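Local structure of oxidase/hydroxylase (Streptomyces hygroscopicus subsp. hygroscopicus, 4XCB) at the interface of chains A and B and the interface of chains A and C. The protein catalyses an oxidative cyclization in orthosomycin biosynthesis, probably as a 2-oxoglutarate-dependent dioxygenase of the phytanoyl-CoA dioxygenase family. Numbering follows the deposited sequence. Chains: chain A/B/C, oxidase/hydroxylase.

Contact 1: the interface of chains A and B. Residues chain A 161-162, 165, 167, 169; chain B 13, 16-17.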
loop_
_atom_site.group_PDB
_atom_site.type_symbol
_atom_site.label_atom_id
_atom_site.label_comp_id
_atom_site.label_asym_id
_atom_site.label_seq_id
_atom_site.Cartn_x
_atom_site.Cartn_y
_atom_site.Cartn_z
ATOM N N GLY A 161 -9.546 -12.269 7.776
ATOM C CA GLY A 161 -8.733 -11.423 6.921
ATOM C C GLY A 161 -9.471 -10.692 5.807
ATOM O O GLY A 161 -8.834 -10.080 4.930
ATOM N N SER A 162 -10.802 -10.715 5.840
ATOM C CA SER A 162 -11.581 -10.118 4.761
ATOM C C SER A 162 -11.470 -8.603 4.739
ATOM O O SER A 162 -11.818 -7.980 3.741
ATOM C CB SER A 162 -13.046 -10.518 4.867
ATOM O OG SER A 162 -13.515 -10.314 6.177
ATOM N N ALA A 165 -8.750 -8.077 2.211
ATOM C CA ALA A 165 -8.871 -8.908 1.015
ATOM C C ALA A 165 -8.575 -8.121 -0.254
ATOM O O ALA A 165 -9.017 -6.971 -0.411
ATOM C CB ALA A 165 -10.264 -9.525 0.933
ATOM N N PHE A 167 -9.137 -9.751 -3.311
ATOM C CA PHE A 167 -10.035 -10.351 -4.287
ATOM C C PHE A 167 -11.472 -10.260 -3.796
ATOM O O PHE A 167 -11.704 -10.281 -2.589
ATOM C CB PHE A 167 -9.704 -11.828 -4.533
ATOM C CG PHE A 167 -8.311 -12.089 -5.058
ATOM C CD1 PHE A 167 -8.004 -11.867 -6.399
ATOM C CD2 PHE A 167 -7.328 -12.572 -4.224
ATOM C CE1 PHE A 167 -6.738 -12.133 -6.882
ATOM C CE2 PHE A 167 -6.052 -12.840 -4.703
ATOM C CZ PHE A 167 -5.763 -12.612 -6.036
ATOM N N LEU A 169 -15.280 -11.819 -3.177
ATOM C CA LEU A 169 -15.745 -13.144 -2.778
ATOM C C LEU A 169 -17.180 -13.416 -3.231
ATOM O O LEU A 169 -17.491 -14.496 -3.729
ATOM C CB LEU A 169 -15.640 -13.295 -1.263
ATOM C CG LEU A 169 -16.094 -14.664 -0.745
ATOM C CD1 LEU A 169 -15.049 -15.729 -1.052
ATOM C CD2 LEU A 169 -16.392 -14.607 0.736
ATOM N N TYR B 13 -8.356 -16.317 -2.945
ATOM C CA TYR B 13 -8.962 -15.507 -1.895
ATOM C C TYR B 13 -8.499 -16.019 -0.534
ATOM O O TYR B 13 -8.118 -15.251 0.347
ATOM C CB TYR B 13 -10.486 -15.533 -1.968
ATOM C CG TYR B 13 -11.116 -14.697 -0.867
ATOM C CD1 TYR B 13 -11.433 -13.367 -1.087
ATOM C CD2 TYR B 13 -11.365 -15.230 0.400
ATOM C CE1 TYR B 13 -11.980 -12.590 -0.090
ATOM C CE2 TYR B 13 -11.911 -14.454 1.407
ATOM C CZ TYR B 13 -12.224 -13.131 1.150
ATOM O OH TYR B 13 -12.762 -12.344 2.139
ATOM N N ASP B 16 -4.765 -15.311 0.012
ATOM C CA ASP B 16 -4.571 -13.873 0.217
ATOM C C ASP B 16 -4.957 -13.465 1.640
ATOM O O ASP B 16 -4.178 -12.831 2.356
ATOM C CB ASP B 16 -5.375 -13.065 -0.805
ATOM C CG ASP B 16 -5.372 -11.583 -0.493
ATOM O OD1 ASP B 16 -4.273 -11.015 -0.301
ATOM O OD2 ASP B 16 -6.473 -11.016 -0.402
ATOM N N THR B 17 -6.149 -13.871 2.056
ATOM C CA THR B 17 -6.687 -13.442 3.346
ATOM C C THR B 17 -6.056 -14.134 4.555
ATOM O O THR B 17 -5.980 -13.543 5.630
ATOM C CB THR B 17 -8.203 -13.655 3.408
ATOM O OG1 THR B 17 -8.531 -14.965 2.921
ATOM C CG2 THR B 17 -8.920 -12.622 2.562
HETATM O O HOH W 1 -8.706 -11.837 -1.236
HETATM O O HOH W 2 -13.381 -9.760 1.776
#
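B:Tyr13 pushes its ring from helix 9-18 of chain B between A:Ala165 and A:Leu169 of chain A. Both chains are copies of HygX, a double-stranded beta-helix enzyme of the PhyH family. The patch is part of a two-fold symmetric interface of the deposited assembly, which may or may not be the biological one.

Apolar packing centres on that tyrosine. CD1 of A:Leu169 sits over the middle of one ring face, and the two side chains cross at about a right angle. The methyl CG2 of B:Thr17 covers the rim of the opposite face. CB of A:Ala165 touches both chain B residues, 3.7 Å from CE1 of B:Tyr13 and 3.7 Å from CG2 of B:Thr17. With chi1 at 180°, CG of B:Tyr13 lies opposite its backbone N, and the ring extends from the helix toward chain A. The ring of A:Phe167 meets the helix itself. Its CD2 and CE2 atoms lie 4.0 Å from CB of B:Asp16, and the ring plane stands perpendicular to the carboxylate.

Polar contacts run partly through water. Water 2 lies in the ring plane at the edge of B:Tyr13, 2.7 Å from the phenol OH, and links it to the backbone O of A:Ser162. Water 1 joins the backbone N of A:Phe167 to carboxylate OD2 of B:Asp16. The carbonyl O of A:Phe167 is also in the tyrosine plane, 3.4 Å from CE1, as a van der Waals contact. Within the helix, hydroxyl OG1 of B:Thr17 donates to the backbone O of B:Tyr13 at 2.6 Å. This bond fixes the threonine rotation, with chi1 at 46°, and leaves CG2 to face chain A. An alanine in place of B:Tyr13 would probably leave CD1 of A:Leu169 without the ring face it covers, strip A:Ala165 of one of its apolar neighbours and break the water link to A:Ser162.

Contact 2: the interface of chains A and C. Residues chain A 114, 119-121; chain C 83-84, 133, 135.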
loop_
_atom_site.group_PDB
_atom_site.type_symbol
_atom_site.label_atom_id
_atom_site.label_comp_id
_atom_site.label_asym_id
_atom_site.label_seq_id
_atom_site.Cartn_x
_atom_site.Cartn_y
_atom_site.Cartn_z
ATOM N N LEU A 114 -21.152 0.295 -11.697
ATOM C CA LEU A 114 -21.561 1.692 -11.816
ATOM C C LEU A 114 -22.023 2.078 -13.215
ATOM O O LEU A 114 -21.961 3.251 -13.591
ATOM C CB LEU A 114 -20.419 2.614 -11.403
ATOM C CG LEU A 114 -19.989 2.514 -9.944
ATOM C CD1 LEU A 114 -18.762 3.362 -9.712
ATOM C CD2 LEU A 114 -21.126 2.958 -9.043
ATOM N N VAL A 119 -16.248 -1.235 -10.014
ATOM C CA VAL A 119 -15.176 -0.850 -9.103
ATOM C C VAL A 119 -15.065 -1.848 -7.959
ATOM O O VAL A 119 -16.034 -2.538 -7.634
ATOM C CB VAL A 119 -15.387 0.586 -8.553
ATOM C CG1 VAL A 119 -15.372 1.586 -9.689
ATOM C CG2 VAL A 119 -16.712 0.696 -7.784
ATOM N N GLY A 120 -13.873 -1.946 -7.373
ATOM C CA GLY A 120 -13.609 -2.914 -6.322
ATOM C C GLY A 120 -13.041 -2.349 -5.034
ATOM O O GLY A 120 -12.519 -3.089 -4.200
ATOM N N ARG A 121 -13.110 -1.034 -4.895
ATOM C CA ARG A 121 -12.785 -0.360 -3.640
ATOM C C ARG A 121 -13.973 0.495 -3.228
ATOM O O ARG A 121 -14.604 1.141 -4.070
ATOM C CB ARG A 121 -11.537 0.512 -3.781
ATOM C CG ARG A 121 -10.223 -0.245 -3.833
ATOM C CD ARG A 121 -9.743 -0.531 -2.416
ATOM N NE ARG A 121 -8.570 -1.397 -2.336
ATOM C CZ ARG A 121 -8.609 -2.717 -2.462
ATOM N NH1 ARG A 121 -9.767 -3.314 -2.701
ATOM N NH2 ARG A 121 -7.497 -3.443 -2.348
ATOM N N ASN C 83 -13.574 7.178 -9.410
ATOM C CA ASN C 83 -14.128 5.826 -9.523
ATOM C C ASN C 83 -14.998 5.404 -8.328
ATOM O O ASN C 83 -14.889 4.288 -7.813
ATOM C CB ASN C 83 -12.991 4.811 -9.747
ATOM C CG ASN C 83 -12.489 4.814 -11.190
ATOM O OD1 ASN C 83 -13.252 4.558 -12.124
ATOM N ND2 ASN C 83 -11.214 5.134 -11.377
ATOM N N GLN C 84 -15.863 6.325 -7.913
ATOM C CA GLN C 84 -16.871 6.129 -6.881
ATOM C C GLN C 84 -18.119 6.829 -7.364
ATOM O O GLN C 84 -18.030 7.703 -8.224
ATOM C CB GLN C 84 -16.448 6.734 -5.535
ATOM C CG GLN C 84 -15.140 6.200 -4.954
ATOM C CD GLN C 84 -15.306 4.833 -4.297
ATOM O OE1 GLN C 84 -15.713 4.735 -3.141
ATOM N NE2 GLN C 84 -14.970 3.771 -5.027
ATOM N N LYS C 133 -7.617 0.697 -11.771
ATOM C CA LYS C 133 -8.356 1.933 -11.503
ATOM C C LYS C 133 -7.761 2.728 -10.346
ATOM O O LYS C 133 -7.392 2.172 -9.315
ATOM C CB LYS C 133 -9.824 1.625 -11.208
ATOM C CG LYS C 133 -10.607 1.085 -12.396
ATOM C CD LYS C 133 -12.073 0.883 -12.042
ATOM C CE LYS C 133 -12.893 0.486 -13.263
ATOM N NZ LYS C 133 -12.628 -0.924 -13.663
ATOM N N TYR C 135 -8.286 5.422 -7.324
ATOM C CA TYR C 135 -9.342 5.791 -6.391
ATOM C C TYR C 135 -8.851 6.965 -5.576
ATOM O O TYR C 135 -8.190 6.785 -4.566
ATOM C CB TYR C 135 -9.715 4.606 -5.490
ATOM C CG TYR C 135 -10.353 3.464 -6.238
ATOM C CD1 TYR C 135 -11.719 3.437 -6.469
ATOM C CD2 TYR C 135 -9.581 2.420 -6.721
ATOM C CE1 TYR C 135 -12.307 2.401 -7.161
ATOM C CE2 TYR C 135 -10.154 1.372 -7.411
ATOM C CZ TYR C 135 -11.516 1.368 -7.626
ATOM O OH TYR C 135 -12.119 0.331 -8.309
#
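The ring of C:Tyr135 has A:Arg121 on one face and A:Val119 at its edge. CB of the arginine lies over the ring centre, 3.7 Å from the centroid, as a CH-pi contact. CG continues across the same face toward CE2. The side chains cross at about a right angle. The chain bends at chi2 (-85°) and carries the guanidinium away from the ring, leaving CB and CG to cover the face. CB of A:Val119 is in the ring plane at the edge, 3.8 Å from CE1. The patch belongs to a two-fold symmetric interface of the deposited assembly, whose biological role the structure alone does not show.

Hydrogen bonds cross the interface at two places. The backbone N of A:Gly120 donates to the phenol OH of C:Tyr135 at 3.0 Å, close to straight at 162°. The amide NE2 of C:Gln84 donates to the backbone O of A:Arg121 at 2.8 Å. The acceptor lies near the plane of the glutamine amide, but the donor stands above the carbonyl plane of the arginine. The same NE2 also donates to the backbone O of C:Asn83. This second bond, with the chain bent at chi2, holds the amide turned toward chain A. The glutamine and tyrosine grip the backbone of chain A on both sides of the peptide linking A:Gly120 to A:Arg121.

A:Val119 also packs against the backbone of C:Asn83. Its CG1 is 3.3 Å from the backbone O of C:Asn83 and 4.0 Å from CB of that residue.

A:Val119 ends the short strand 118-119, and A:Gly120 and A:Arg121 lie in the loop after it. C:Tyr135 ends strand 133-135, and C:Asn83 and C:Gln84 follow helix 72-82.

The centres of the C-alpha atoms of contact 1 and contact 2 are about 17 Å apart. Both use chain A but share no residue. Contact 1 takes the 3-10 helix 162-164 and the loop after it, and contact 2 takes strand 118-119 and its following loop. Chain A can therefore bind chains B and C at the same time through separate surfaces. Each interface has its own two-fold symmetry, and every contact recurs with the chains exchanged. Two such interfaces per subunit suit the four-copy deposited assembly, which may or may not be the form in solution.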